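Local coordinates for protein L-rhamnonate dehydratase (Gibberella zeae, PDB 2P0I) that probably catalyses the dehydration of L-rhamnonate to 2-keto-3-deoxy-L-rhamnonate as a lyase of the enolase superfamily, at residues 67-72 with 134-139; 162-167 with 342-347; 183-188 with 218-223; 243-248 with 268-273; 274-279 with 299-304. All coordinates share one frame; numbering follows the deposited sequence.

Contact 1: residues 67-72 with 134-139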
# COMPACT_ATOMS: atom_id res chain seq x y z
N PHE A 67 26.42 20.29 -32.51
CA PHE A 67 25.91 20.33 -33.87
C PHE A 67 24.81 21.35 -34.07
O PHE A 67 24.23 21.83 -33.10
CB PHE A 67 25.50 18.93 -34.36
CG PHE A 67 24.16 18.47 -33.86
CD1 PHE A 67 23.14 18.17 -34.76
CD2 PHE A 67 23.92 18.28 -32.50
CE1 PHE A 67 21.89 17.72 -34.31
CE2 PHE A 67 22.68 17.83 -32.04
CZ PHE A 67 21.67 17.55 -32.95
N LEU A 68 24.55 21.70 -35.32
CA LEU A 68 23.52 22.68 -35.66
C LEU A 68 22.68 22.13 -36.79
O LEU A 68 23.21 21.61 -37.76
CB LEU A 68 24.16 24.03 -36.04
CG LEU A 68 23.22 25.20 -36.37
CD1 LEU A 68 23.47 26.43 -35.49
CD2 LEU A 68 23.36 25.58 -37.81
N VAL A 69 21.36 22.25 -36.65
CA VAL A 69 20.40 21.83 -37.66
C VAL A 69 19.70 23.08 -38.19
O VAL A 69 19.15 23.85 -37.41
CB VAL A 69 19.36 20.84 -37.06
CG1 VAL A 69 18.13 20.68 -37.96
CG2 VAL A 69 20.00 19.49 -36.81
N GLU A 70 19.74 23.27 -39.51
CA GLU A 70 18.95 24.29 -40.20
C GLU A 70 17.79 23.63 -40.93
O GLU A 70 17.97 22.60 -41.60
CB GLU A 70 19.80 25.01 -41.25
CG GLU A 70 20.91 25.90 -40.71
CD GLU A 70 21.59 26.71 -41.81
OE1 GLU A 70 21.77 26.17 -42.93
OE2 GLU A 70 21.95 27.88 -41.56
N ILE A 71 16.61 24.23 -40.80
CA ILE A 71 15.41 23.80 -41.55
C ILE A 71 14.91 24.94 -42.45
O ILE A 71 14.62 26.03 -41.96
CB ILE A 71 14.28 23.34 -40.59
CG1 ILE A 71 14.79 22.22 -39.66
CG2 ILE A 71 13.04 22.91 -41.38
CD1 ILE A 71 13.76 21.63 -38.71
N GLU A 72 14.83 24.69 -43.76
CA GLU A 72 14.38 25.70 -44.73
C GLU A 72 13.00 25.37 -45.25
O GLU A 72 12.76 24.25 -45.72
CB GLU A 72 15.35 25.83 -45.92
CG GLU A 72 14.99 27.00 -46.89
CD GLU A 72 15.88 27.09 -48.14
OE1 GLU A 72 16.86 26.33 -48.26
OE2 GLU A 72 15.57 27.95 -49.01
N SER A 134 15.29 16.65 -30.14
CA SER A 134 15.15 17.94 -29.49
C SER A 134 15.57 19.08 -30.39
O SER A 134 14.85 20.06 -30.53
CB SER A 134 16.02 18.01 -28.23
OG SER A 134 15.81 16.94 -27.34
N VAL A 135 16.75 18.95 -31.00
CA VAL A 135 17.37 20.04 -31.75
C VAL A 135 16.61 20.30 -33.05
O VAL A 135 16.45 21.45 -33.46
CB VAL A 135 18.88 19.76 -31.99
CG1 VAL A 135 19.50 20.82 -32.87
CG2 VAL A 135 19.61 19.69 -30.66
N ILE A 136 16.13 19.23 -33.67
CA ILE A 136 15.21 19.34 -34.80
C ILE A 136 13.94 20.08 -34.41
O ILE A 136 13.52 21.00 -35.12
CB ILE A 136 14.89 17.94 -35.40
CG1 ILE A 136 16.16 17.36 -36.04
CG2 ILE A 136 13.74 18.05 -36.42
CD1 ILE A 136 16.10 15.91 -36.49
N ASP A 137 13.35 19.70 -33.27
CA ASP A 137 12.15 20.35 -32.75
C ASP A 137 12.36 21.84 -32.46
O ASP A 137 11.48 22.66 -32.74
CB ASP A 137 11.65 19.63 -31.48
CG ASP A 137 10.30 20.14 -30.99
OD1 ASP A 137 9.26 19.86 -31.63
OD2 ASP A 137 10.26 20.83 -29.94
N LEU A 138 13.51 22.19 -31.89
CA LEU A 138 13.82 23.58 -31.59
C LEU A 138 13.97 24.38 -32.88
O LEU A 138 13.53 25.53 -32.96
CB LEU A 138 15.09 23.68 -30.72
CG LEU A 138 14.91 23.17 -29.29
CD1 LEU A 138 16.25 22.98 -28.56
CD2 LEU A 138 13.95 24.08 -28.52
N ALA A 139 14.55 23.75 -33.90
CA ALA A 139 14.74 24.39 -35.20
C ALA A 139 13.40 24.62 -35.90
O ALA A 139 13.22 25.63 -36.58
CB ALA A 139 15.68 23.58 -36.07

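Contact 2: residues 162-167 with 342-347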
# COMPACT_ATOMS: atom_id res chain seq x y z
N GLU A 162 7.14 39.46 -16.41
CA GLU A 162 7.85 40.49 -17.17
C GLU A 162 9.36 40.31 -17.07
O GLU A 162 10.10 40.77 -17.94
CB GLU A 162 7.43 41.90 -16.73
CG GLU A 162 6.83 41.98 -15.32
CD GLU A 162 6.51 43.40 -14.88
OE1 GLU A 162 7.13 43.88 -13.90
OE2 GLU A 162 5.63 44.04 -15.50
N ARG A 163 9.80 39.64 -16.01
CA ARG A 163 11.21 39.50 -15.69
C ARG A 163 11.59 38.03 -15.45
O ARG A 163 10.88 37.31 -14.74
CB ARG A 163 11.51 40.35 -14.46
CG ARG A 163 12.95 40.47 -14.08
CD ARG A 163 13.07 41.34 -12.85
NE ARG A 163 14.20 40.94 -12.01
CZ ARG A 163 15.00 41.80 -11.38
NH1 ARG A 163 14.81 43.11 -11.48
NH2 ARG A 163 16.01 41.34 -10.64
N LEU A 164 12.69 37.59 -16.03
CA LEU A 164 13.25 36.27 -15.79
C LEU A 164 14.34 36.37 -14.75
O LEU A 164 15.37 36.89 -15.01
CB LEU A 164 13.93 35.75 -17.04
CG LEU A 164 13.31 34.80 -18.04
CD1 LEU A 164 12.87 35.56 -19.19
CD2 LEU A 164 14.29 33.82 -18.51
N ASP A 165 14.12 35.82 -13.59
CA ASP A 165 15.16 35.76 -12.58
C ASP A 165 16.06 34.55 -12.73
O ASP A 165 15.64 33.49 -13.16
CB ASP A 165 14.56 35.85 -11.18
CG ASP A 165 13.93 37.20 -10.90
OD1 ASP A 165 14.59 38.23 -11.14
OD2 ASP A 165 12.76 37.24 -10.44
N PHE A 166 17.33 34.74 -12.38
CA PHE A 166 18.34 33.73 -12.62
C PHE A 166 19.11 33.41 -11.37
O PHE A 166 19.49 34.31 -10.61
CB PHE A 166 19.32 34.20 -13.68
CG PHE A 166 18.84 34.06 -15.07
CD1 PHE A 166 19.13 32.92 -15.80
CD2 PHE A 166 18.13 35.09 -15.68
CE1 PHE A 166 18.70 32.80 -17.12
CE2 PHE A 166 17.69 34.98 -16.98
CZ PHE A 166 17.97 33.83 -17.71
N TYR A 167 19.40 32.14 -11.17
CA TYR A 167 20.54 31.77 -10.37
C TYR A 167 21.72 31.38 -11.23
O TYR A 167 21.57 31.05 -12.42
CB TYR A 167 20.19 30.69 -9.34
CG TYR A 167 20.04 29.28 -9.88
CD1 TYR A 167 21.14 28.42 -9.93
CD2 TYR A 167 18.81 28.80 -10.32
CE1 TYR A 167 21.03 27.13 -10.42
CE2 TYR A 167 18.68 27.50 -10.81
CZ TYR A 167 19.79 26.67 -10.86
OH TYR A 167 19.70 25.39 -11.33
N PRO A 342 9.36 29.18 -12.20
CA PRO A 342 9.62 30.40 -11.41
C PRO A 342 10.91 31.19 -11.73
O PRO A 342 10.91 32.42 -11.64
CB PRO A 342 9.65 29.88 -9.98
CG PRO A 342 10.11 28.47 -10.09
CD PRO A 342 9.54 27.95 -11.39
N PHE A 343 11.99 30.49 -12.09
CA PHE A 343 13.32 31.09 -12.36
C PHE A 343 14.13 30.09 -13.18
O PHE A 343 13.66 28.98 -13.42
CB PHE A 343 14.06 31.41 -11.05
CG PHE A 343 13.91 30.36 -9.98
CD1 PHE A 343 14.64 29.17 -10.03
CD2 PHE A 343 13.04 30.56 -8.91
CE1 PHE A 343 14.49 28.19 -9.05
CE2 PHE A 343 12.89 29.59 -7.91
CZ PHE A 343 13.62 28.40 -7.98
N GLN A 344 15.35 30.44 -13.57
CA GLN A 344 16.23 29.43 -14.15
C GLN A 344 17.72 29.58 -13.95
O GLN A 344 18.21 30.53 -13.35
CB GLN A 344 15.89 29.15 -15.61
CG GLN A 344 16.23 30.25 -16.58
CD GLN A 344 16.22 29.74 -18.00
OE1 GLN A 344 17.21 29.20 -18.48
NE2 GLN A 344 15.09 29.91 -18.68
N GLU A 345 18.44 28.59 -14.47
CA GLU A 345 19.87 28.47 -14.32
C GLU A 345 20.58 29.33 -15.38
O GLU A 345 20.18 29.34 -16.55
CB GLU A 345 20.25 27.00 -14.47
CG GLU A 345 21.72 26.69 -14.49
CD GLU A 345 22.02 25.20 -14.53
OE1 GLU A 345 21.39 24.47 -15.31
OE2 GLU A 345 22.91 24.77 -13.76
N TYR A 346 21.61 30.07 -14.96
CA TYR A 346 22.67 30.50 -15.86
C TYR A 346 24.01 29.87 -15.49
O TYR A 346 24.33 29.77 -14.31
CB TYR A 346 22.78 32.03 -15.93
CG TYR A 346 23.39 32.52 -17.23
CD1 TYR A 346 22.63 32.55 -18.40
CD2 TYR A 346 24.73 32.90 -17.30
CE1 TYR A 346 23.19 32.96 -19.60
CE2 TYR A 346 25.29 33.31 -18.50
CZ TYR A 346 24.51 33.35 -19.65
OH TYR A 346 25.04 33.76 -20.85
N LEU A 347 24.78 29.47 -16.49
CA LEU A 347 26.16 29.01 -16.27
C LEU A 347 27.15 30.18 -16.23
O LEU A 347 27.23 30.95 -17.19
CB LEU A 347 26.57 28.04 -17.38
CG LEU A 347 26.70 26.54 -17.09
CD1 LEU A 347 27.61 26.25 -15.89
CD2 LEU A 347 25.34 25.86 -16.94

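Contact 3: residues 183-188 with 218-223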
# COMPACT_ATOMS: atom_id res chain seq x y z
N GLY A 183 20.89 33.58 -6.30
CA GLY A 183 21.33 32.32 -5.73
C GLY A 183 22.54 31.83 -6.50
O GLY A 183 22.77 32.25 -7.64
N GLY A 184 23.33 30.95 -5.87
CA GLY A 184 24.53 30.42 -6.50
C GLY A 184 24.58 28.91 -6.39
O GLY A 184 24.26 28.35 -5.35
N LYS A 185 25.00 28.24 -7.45
CA LYS A 185 25.08 26.78 -7.43
C LYS A 185 26.50 26.24 -7.60
O LYS A 185 27.15 26.48 -8.61
CB LYS A 185 24.15 26.17 -8.47
CG LYS A 185 24.07 24.65 -8.40
CD LYS A 185 22.89 24.11 -9.18
CE LYS A 185 23.29 23.66 -10.57
NZ LYS A 185 22.10 23.66 -11.45
N VAL A 186 26.96 25.50 -6.60
CA VAL A 186 28.34 25.00 -6.58
C VAL A 186 28.43 23.50 -6.87
O VAL A 186 27.54 22.73 -6.49
CB VAL A 186 29.11 25.40 -5.27
CG1 VAL A 186 29.18 26.91 -5.14
CG2 VAL A 186 28.49 24.78 -4.05
N PRO A 187 29.51 23.08 -7.56
CA PRO A 187 29.71 21.66 -7.79
C PRO A 187 30.26 20.97 -6.54
O PRO A 187 31.18 21.49 -5.91
CB PRO A 187 30.76 21.62 -8.89
CG PRO A 187 31.00 23.05 -9.30
CD PRO A 187 30.59 23.88 -8.16
N LEU A 188 29.70 19.82 -6.18
CA LEU A 188 30.28 18.99 -5.13
C LEU A 188 31.60 18.37 -5.60
O LEU A 188 31.64 17.71 -6.64
CB LEU A 188 29.30 17.89 -4.71
CG LEU A 188 29.57 17.21 -3.38
CD1 LEU A 188 29.20 18.14 -2.22
CD2 LEU A 188 28.82 15.88 -3.28
N PRO A 218 20.98 32.17 -1.07
CA PRO A 218 20.75 30.81 -1.56
C PRO A 218 21.97 30.13 -2.18
O PRO A 218 22.54 30.63 -3.15
CB PRO A 218 19.63 30.99 -2.58
CG PRO A 218 18.86 32.12 -2.04
CD PRO A 218 19.91 33.07 -1.52
N ILE A 219 22.36 29.00 -1.60
CA ILE A 219 23.33 28.10 -2.20
C ILE A 219 22.68 26.75 -2.50
O ILE A 219 22.04 26.14 -1.64
CB ILE A 219 24.57 27.90 -1.28
CG1 ILE A 219 25.40 29.18 -1.25
CG2 ILE A 219 25.45 26.72 -1.76
CD1 ILE A 219 26.54 29.11 -0.26
N MSE A 220 22.83 26.32 -3.74
CA MSE A 220 22.41 24.99 -4.15
C MSE A 220 23.67 24.19 -4.46
O MSE A 220 24.72 24.76 -4.72
CB MSE A 220 21.44 25.07 -5.34
CG MSE A 220 21.35 26.43 -6.04
SE MSE A 220 20.44 27.86 -5.03
CE MSE A 220 19.49 28.65 -6.49
N VAL A 221 23.57 22.86 -4.38
CA VAL A 221 24.72 21.98 -4.62
C VAL A 221 24.39 21.01 -5.76
O VAL A 221 23.42 20.25 -5.68
CB VAL A 221 25.09 21.16 -3.36
CG1 VAL A 221 26.31 20.27 -3.62
CG2 VAL A 221 25.36 22.06 -2.19
N ASP A 222 25.18 21.05 -6.83
CA ASP A 222 25.08 20.09 -7.93
C ASP A 222 25.91 18.86 -7.60
O ASP A 222 27.09 18.97 -7.29
CB ASP A 222 25.58 20.70 -9.25
CG ASP A 222 25.15 19.90 -10.48
OD1 ASP A 222 25.36 18.67 -10.52
OD2 ASP A 222 24.60 20.51 -11.42
N CYS A 223 25.29 17.68 -7.68
CA CYS A 223 25.99 16.44 -7.31
C CYS A 223 26.27 15.56 -8.50
O CYS A 223 26.80 14.47 -8.34
CB CYS A 223 25.23 15.68 -6.22
SG CYS A 223 25.06 16.62 -4.66

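Contact 4: residues 243-248 with 268-273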
# COMPACT_ATOMS: atom_id res chain seq x y z
N ASN A 243 22.37 25.49 5.80
CA ASN A 243 21.16 25.85 5.09
C ASN A 243 21.24 25.86 3.57
O ASN A 243 20.94 26.86 2.92
CB ASN A 243 20.51 27.11 5.67
CG ASN A 243 19.43 26.78 6.68
OD1 ASN A 243 18.28 26.52 6.32
ND2 ASN A 243 19.81 26.75 7.96
N ILE A 244 21.66 24.72 3.03
CA ILE A 244 21.67 24.47 1.58
C ILE A 244 20.25 24.53 1.04
O ILE A 244 19.34 23.92 1.60
CB ILE A 244 22.35 23.11 1.25
CG1 ILE A 244 23.79 23.08 1.81
CG2 ILE A 244 22.34 22.82 -0.25
CD1 ILE A 244 24.70 24.23 1.35
N ASN A 245 20.05 25.30 -0.02
CA ASN A 245 18.72 25.52 -0.56
C ASN A 245 18.15 24.26 -1.22
O ASN A 245 17.07 23.81 -0.86
CB ASN A 245 18.70 26.71 -1.52
CG ASN A 245 17.29 27.09 -1.94
OD1 ASN A 245 17.07 27.49 -3.08
ND2 ASN A 245 16.33 26.94 -1.03
N TRP A 246 18.88 23.68 -2.17
CA TRP A 246 18.59 22.32 -2.59
C TRP A 246 19.81 21.51 -2.98
O TRP A 246 20.87 22.06 -3.26
CB TRP A 246 17.55 22.28 -3.72
CG TRP A 246 17.99 22.81 -5.05
CD1 TRP A 246 18.86 22.22 -5.94
CD2 TRP A 246 17.52 23.99 -5.69
NE1 TRP A 246 18.97 22.98 -7.08
CE2 TRP A 246 18.15 24.07 -6.95
CE3 TRP A 246 16.62 25.00 -5.31
CZ2 TRP A 246 17.93 25.13 -7.83
CZ3 TRP A 246 16.41 26.05 -6.19
CH2 TRP A 246 17.05 26.10 -7.43
N TRP A 247 19.60 20.20 -3.04
CA TRP A 247 20.59 19.24 -3.49
C TRP A 247 20.15 18.62 -4.80
O TRP A 247 19.11 17.96 -4.88
CB TRP A 247 20.77 18.15 -2.43
CG TRP A 247 21.24 18.69 -1.12
CD1 TRP A 247 20.48 19.27 -0.14
CD2 TRP A 247 22.59 18.71 -0.64
NE1 TRP A 247 21.27 19.63 0.92
CE2 TRP A 247 22.57 19.31 0.64
CE3 TRP A 247 23.81 18.27 -1.17
CZ2 TRP A 247 23.73 19.48 1.40
CZ3 TRP A 247 24.97 18.46 -0.42
CH2 TRP A 247 24.92 19.05 0.85
N GLU A 248 20.97 18.84 -5.83
CA GLU A 248 20.62 18.56 -7.20
C GLU A 248 21.30 17.29 -7.68
O GLU A 248 22.50 17.13 -7.50
CB GLU A 248 21.06 19.73 -8.07
CG GLU A 248 20.76 19.58 -9.53
CD GLU A 248 20.93 20.88 -10.30
OE1 GLU A 248 20.48 21.94 -9.80
OE2 GLU A 248 21.50 20.85 -11.41
N THR A 268 12.46 17.62 5.35
CA THR A 268 12.46 19.08 5.31
C THR A 268 13.55 19.61 4.39
O THR A 268 13.81 20.81 4.36
CB THR A 268 12.67 19.69 6.70
OG1 THR A 268 13.96 19.32 7.19
CG2 THR A 268 11.59 19.22 7.67
N VAL A 269 14.21 18.71 3.66
CA VAL A 269 15.28 19.12 2.75
C VAL A 269 14.81 18.95 1.30
O VAL A 269 14.13 17.98 0.98
CB VAL A 269 16.59 18.33 3.03
CG1 VAL A 269 17.69 18.70 2.06
CG2 VAL A 269 17.07 18.58 4.47
N LYS A 270 15.16 19.92 0.46
CA LYS A 270 14.77 19.96 -0.94
C LYS A 270 15.77 19.22 -1.83
O LYS A 270 16.98 19.37 -1.69
CB LYS A 270 14.63 21.41 -1.41
CG LYS A 270 13.29 22.04 -1.06
CD LYS A 270 13.42 23.44 -0.55
CE LYS A 270 13.17 24.44 -1.66
NZ LYS A 270 13.18 25.83 -1.13
N PHE A 271 15.24 18.42 -2.76
CA PHE A 271 16.03 17.59 -3.66
C PHE A 271 15.47 17.76 -5.06
O PHE A 271 14.26 17.92 -5.24
CB PHE A 271 15.98 16.12 -3.25
CG PHE A 271 16.66 15.84 -1.95
CD1 PHE A 271 18.05 15.70 -1.89
CD2 PHE A 271 15.93 15.76 -0.77
CE1 PHE A 271 18.70 15.48 -0.68
CE2 PHE A 271 16.57 15.53 0.45
CZ PHE A 271 17.96 15.39 0.50
N THR A 272 16.35 17.79 -6.05
CA THR A 272 15.95 18.05 -7.43
C THR A 272 16.66 17.05 -8.36
O THR A 272 17.68 16.49 -7.99
CB THR A 272 16.26 19.50 -7.90
OG1 THR A 272 17.63 19.59 -8.27
CG2 THR A 272 15.99 20.53 -6.81
N THR A 273 16.10 16.84 -9.54
CA THR A 273 16.76 16.03 -10.56
C THR A 273 16.15 16.32 -11.92
O THR A 273 15.23 17.13 -12.04
CB THR A 273 16.74 14.50 -10.20
OG1 THR A 273 17.71 13.80 -11.00
CG2 THR A 273 15.38 13.88 -10.38
O HOH W 1 16.41 22.24 1.55
O HOH W 2 18.90 15.32 -5.82

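Contact 5: residues 274-279 with 299-304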
# COMPACT_ATOMS: atom_id res chain seq x y z
N GLY A 274 16.67 15.66 -12.94
CA GLY A 274 15.93 15.54 -14.18
C GLY A 274 16.67 16.06 -15.38
O GLY A 274 16.16 15.98 -16.48
N GLU A 275 17.89 16.58 -15.18
CA GLU A 275 18.74 17.04 -16.29
C GLU A 275 19.06 15.92 -17.28
O GLU A 275 19.26 16.18 -18.46
CB GLU A 275 20.05 17.59 -15.73
CG GLU A 275 20.81 18.52 -16.64
CD GLU A 275 22.16 18.92 -16.07
OE1 GLU A 275 23.19 18.63 -16.72
OE2 GLU A 275 22.18 19.52 -14.97
N HIS A 276 19.10 14.69 -16.78
CA HIS A 276 19.43 13.54 -17.63
C HIS A 276 18.27 12.55 -17.77
O HIS A 276 18.47 11.33 -17.77
CB HIS A 276 20.70 12.88 -17.12
CG HIS A 276 21.88 13.80 -17.14
ND1 HIS A 276 22.34 14.44 -16.01
CD2 HIS A 276 22.65 14.24 -18.16
CE1 HIS A 276 23.36 15.21 -16.33
NE2 HIS A 276 23.57 15.11 -17.63
N GLU A 277 17.06 13.09 -17.84
CA GLU A 277 15.85 12.30 -18.07
C GLU A 277 15.20 12.80 -19.37
O GLU A 277 15.55 13.88 -19.87
CB GLU A 277 14.93 12.39 -16.84
CG GLU A 277 13.75 11.40 -16.79
CD GLU A 277 14.18 9.94 -16.97
OE1 GLU A 277 14.24 9.47 -18.12
OE2 GLU A 277 14.44 9.26 -15.95
N TYR A 278 14.30 11.99 -19.94
CA TYR A 278 13.89 12.11 -21.34
C TYR A 278 12.42 11.71 -21.48
O TYR A 278 11.97 10.75 -20.85
CB TYR A 278 14.72 11.17 -22.24
CG TYR A 278 16.22 11.32 -22.08
CD1 TYR A 278 16.92 12.26 -22.82
CD2 TYR A 278 16.92 10.52 -21.18
CE1 TYR A 278 18.29 12.40 -22.68
CE2 TYR A 278 18.28 10.65 -21.03
CZ TYR A 278 18.97 11.59 -21.77
OH TYR A 278 20.32 11.69 -21.59
N SER A 279 11.69 12.44 -22.32
CA SER A 279 10.27 12.24 -22.64
C SER A 279 9.32 12.45 -21.47
O SER A 279 9.73 12.44 -20.31
CB SER A 279 10.01 10.89 -23.32
OG SER A 279 9.93 9.84 -22.36
N VAL A 299 16.00 21.09 -22.31
CA VAL A 299 15.21 21.17 -23.54
C VAL A 299 15.94 20.66 -24.79
O VAL A 299 15.32 20.22 -25.76
CB VAL A 299 14.60 22.59 -23.76
CG1 VAL A 299 15.66 23.58 -24.13
CG2 VAL A 299 13.49 22.58 -24.80
N MSE A 300 17.27 20.68 -24.74
CA MSE A 300 18.08 20.21 -25.85
C MSE A 300 18.30 18.70 -25.79
O MSE A 300 18.92 18.13 -26.68
CB MSE A 300 19.41 20.94 -25.87
CG MSE A 300 19.30 22.39 -26.33
SE MSE A 300 21.00 23.35 -26.11
CE MSE A 300 21.35 22.95 -24.23
N TRP A 301 17.74 18.05 -24.77
CA TRP A 301 18.09 16.69 -24.40
C TRP A 301 16.83 15.82 -24.27
O TRP A 301 16.82 14.69 -24.76
CB TRP A 301 18.87 16.71 -23.09
CG TRP A 301 20.06 15.80 -23.02
CD1 TRP A 301 20.25 14.80 -22.11
CD2 TRP A 301 21.25 15.84 -23.83
NE1 TRP A 301 21.46 14.18 -22.33
CE2 TRP A 301 22.10 14.80 -23.37
CE3 TRP A 301 21.67 16.63 -24.90
CZ2 TRP A 301 23.34 14.53 -23.95
CZ3 TRP A 301 22.92 16.36 -25.48
CH2 TRP A 301 23.74 15.33 -24.99
N LEU A 302 15.78 16.36 -23.64
CA LEU A 302 14.57 15.60 -23.31
C LEU A 302 13.64 15.21 -24.45
O LEU A 302 12.78 14.35 -24.27
CB LEU A 302 13.75 16.32 -22.24
CG LEU A 302 12.74 17.39 -22.67
CD1 LEU A 302 11.33 16.90 -22.38
CD2 LEU A 302 12.98 18.64 -21.89
N GLY A 303 13.76 15.87 -25.60
CA GLY A 303 12.75 15.73 -26.65
C GLY A 303 12.38 17.01 -27.37
O GLY A 303 11.74 16.97 -28.42
N GLY A 304 12.78 18.14 -26.81
CA GLY A 304 12.51 19.43 -27.43
C GLY A 304 11.47 20.21 -26.68
O GLY A 304 11.08 19.83 -25.58

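Contact 1: residues 67-72 with 134-139
In the N-terminal capping domain of this enolase-superfamily protein, helix 128-148 lies against one face of the antiparallel sheet through Phe67, Val69 and Ile71, which meet Val135, Ile136 and Ala139. The two short axes approach to 8.1 Å at a crossing angle of -41°. At one end the Phe67 ring brings CZ to 3.7 Å from Val135 CB, and the two methyls of Val135 straddle CZ, CG2 lying nearer CE2 and CG1 nearer CE1. Phe67 CG is wedged between the backbone N and carbonyl carbon (chi1 79°), a setting that swings the ring toward the helix. Val69 spreads its methyls: CG2 lies 4.2 Å from Val135 CG1, and CG1 lies 4.3 Å from Ile136 CG1. Ile71 CD1 fits beside Ala139 CB at 3.8 Å, close to Ile136 O. No hydrogen bond crosses this buried interface, whose touching side chains are all apolar. Helix 86-97 flanks it, touching Phe67, Val69 and Ile136, while strands 11-19 and 78-84 border strand 66-73 on its two edges.

Contact 2: residues 162-167 with 342-347
The Tyr167 ring carries Glu345 CA over one face, 4.0 Å from its centroid in a CH-pi contact, and has Phe343 CD1 near its plane at the edge. The edge of the Phe166 ring meets the backbone at Glu345 O, while its CE1 lies 3.6 Å from Gln344 CG; the Phe166 and Gln344 side chains lie alongside each other and point the same way, with ring and amide planes 41° apart. Both aromatics belong to the parallel pairing of strands 163-169 and 344-347, which closes the barrel of the C-terminal domain by joining its early and late strands. Three backbone bonds hold the register: Gln344 N to Asp165 O, Tyr167 N to Gln344 O, and Tyr346 N to Tyr167 O. Phe166 and Gln344 share one side of the sheet, next to helix 329-337, where Ser331 binds the Gln344 amide oxygen. Tyr167 and Glu345 lie on the other, and Lys185 is bound by both the phenol oxygen and the carboxylate. Beside these polar ends, Tyr167 OH sits 3.6 Å from Glu345 CB.

Contact 3: residues 183-188 with 218-223
Lys185 and Met220, modelled as selenomethionine, touch closely across two neighbouring parallel barrel strands, 184-187 and 219-222, joined by helix 195-213 in a beta-alpha-beta crossover. Their side chains cross at about a right angle, Lys185 CB lying 3.7 Å from Met220 CG. Five backbone bonds tie the strands, from Gly184 N to Pro218 O at 2.9 Å at one end to Leu188 N to Asp222 O at 3.0 Å at the other. On the opposite sheet face, toward helix 195-213, packing is wider: Val186 CG2 and Ile219 CG2 are 4.3 Å apart, and past the strand end Leu188 CD1 reaches Val221 CG1 at 3.9 Å. The partly exposed Pro218 marks the outer end, packing against His196 of the second subunit. Partly exposed Asp222 lies at the far end, with CG anti to its own N (chi1 -164°), which carries OD2 to 3.5 Å from Lys185 CE; its OD1 accepts a hydrogen bond from Tyr224 N. The lysine bends at chi3 (97°), and its NZ stops 4.0 Å from Asp222 OD2, too far for a salt bridge. That nitrogen is held instead by Glu248 and by partners on strands 163-169 and 344-347. Asp222 and Glu248 come close together, consistent with the metal-binding carboxylates of superfamily relatives.

Contact 4: residues 243-248 with 268-273
Trp246 takes the Thr272 methyl over one face, with CG2 3.6 Å from the centroid of its five-membered ring in a CH-pi contact. Trp246 CG lies between its backbone N and carbonyl carbon (chi1 70°), turning NE1 to Glu248 OE1 at 3.3 Å. This bond is nearly straight (166°) and uses the anti lone pair of OE1. Next along the chain, Trp247 points to the other side of the sheet, its CD1 3.6 Å from Val269 CG1 and its CB 3.7 Å from Phe271 CD1; the Trp247 and Phe271 side chains run alongside each other, the five-membered ring of the indole and the phenyl ring meeting obliquely with planes 32° apart. Behind these contacts stands the parallel pairing of strands 247-248 and 271-273, a beta-alpha-beta unit of the barrel made through helix 258-265. Trp247 N bonds Lys270 O, and Thr272 N bonds Trp247 O. Two waters extend the pairing: one joins Asn245 O to Lys270 N, the other Trp247 O to Thr272 O. Farther out, helix 229-238 covers Trp247, Val269 and Phe271, and Lys270 reaches Glu234 of the second subunit in a salt bridge. With Lys185 pairing to OE2, both carboxylate oxygens of Glu248 have partners, which would limit the rotation of that group.

Contact 5: residues 274-279 with 299-304
Two loops meet here beyond strands 271-273 and 294-295, at the barrel end where enolase-superfamily active sites lie, and Tyr278 and Trp301 form the aromatic pair between them. Their side chains run alongside each other in the same direction, the phenol ring and the five-membered ring of the indole having centroids 5.1 Å apart and planes at 34°. The edge of the Tyr278 ring faces Trp301 O; the closest carbon spacing in this pair is too short to be trusted. Tyr278 CG lies beside its backbone N and anti to the carbonyl carbon (chi1 -52°), bringing the ring over to Trp301. The backbone link is the bond from Ser279 N to Leu302 O, 2.9 Å long. Nearby, Leu302 CB packs 3.8 Å from Glu277 O. A type I turn from Gly274 to Glu277 shapes the first loop, in which Glu277 OE1 receives Tyr278 N at 3.1 Å and also pairs with Lys126. On the second loop, Gly304 is the N-cap of helix 305-317. His276 ND1 is bonded to Glu249. The third subunit takes part as well: Trp301 NE1 has a hydrogen-bond acceptor there in Phe122 O, and His276 O accepts from Arg125 of that chain. These two bonds, one from each loop, tie both loops directly to the third subunit.

How the contacts relate
Contacts 2, 3 and 4 belong to one curled sheet. Contacts 3 and 4, with centres 9 Å apart, are linked through the adjacent strands 219-222 and 247-248, where Val221 O and Glu248 N are 2.8 Å apart. Contacts 2 and 3, with centres 15 Å apart, are joined through the neighbouring strands 163-169 and 184-187. Glu248 OE2 of contact 4 lies 3.9 Å from Glu275 OE2 of contact 5; together with Asp222 of contact 3 they form a carboxylate cluster at the barrel end, consistent with the magnesium site of superfamily relatives. Contact 1 stands apart, about 34 Å from contact 4 between centres, but reaches contact 5 through Ser134 OG and Gly303 N at 2.9 Å, joining capping domain to barrel.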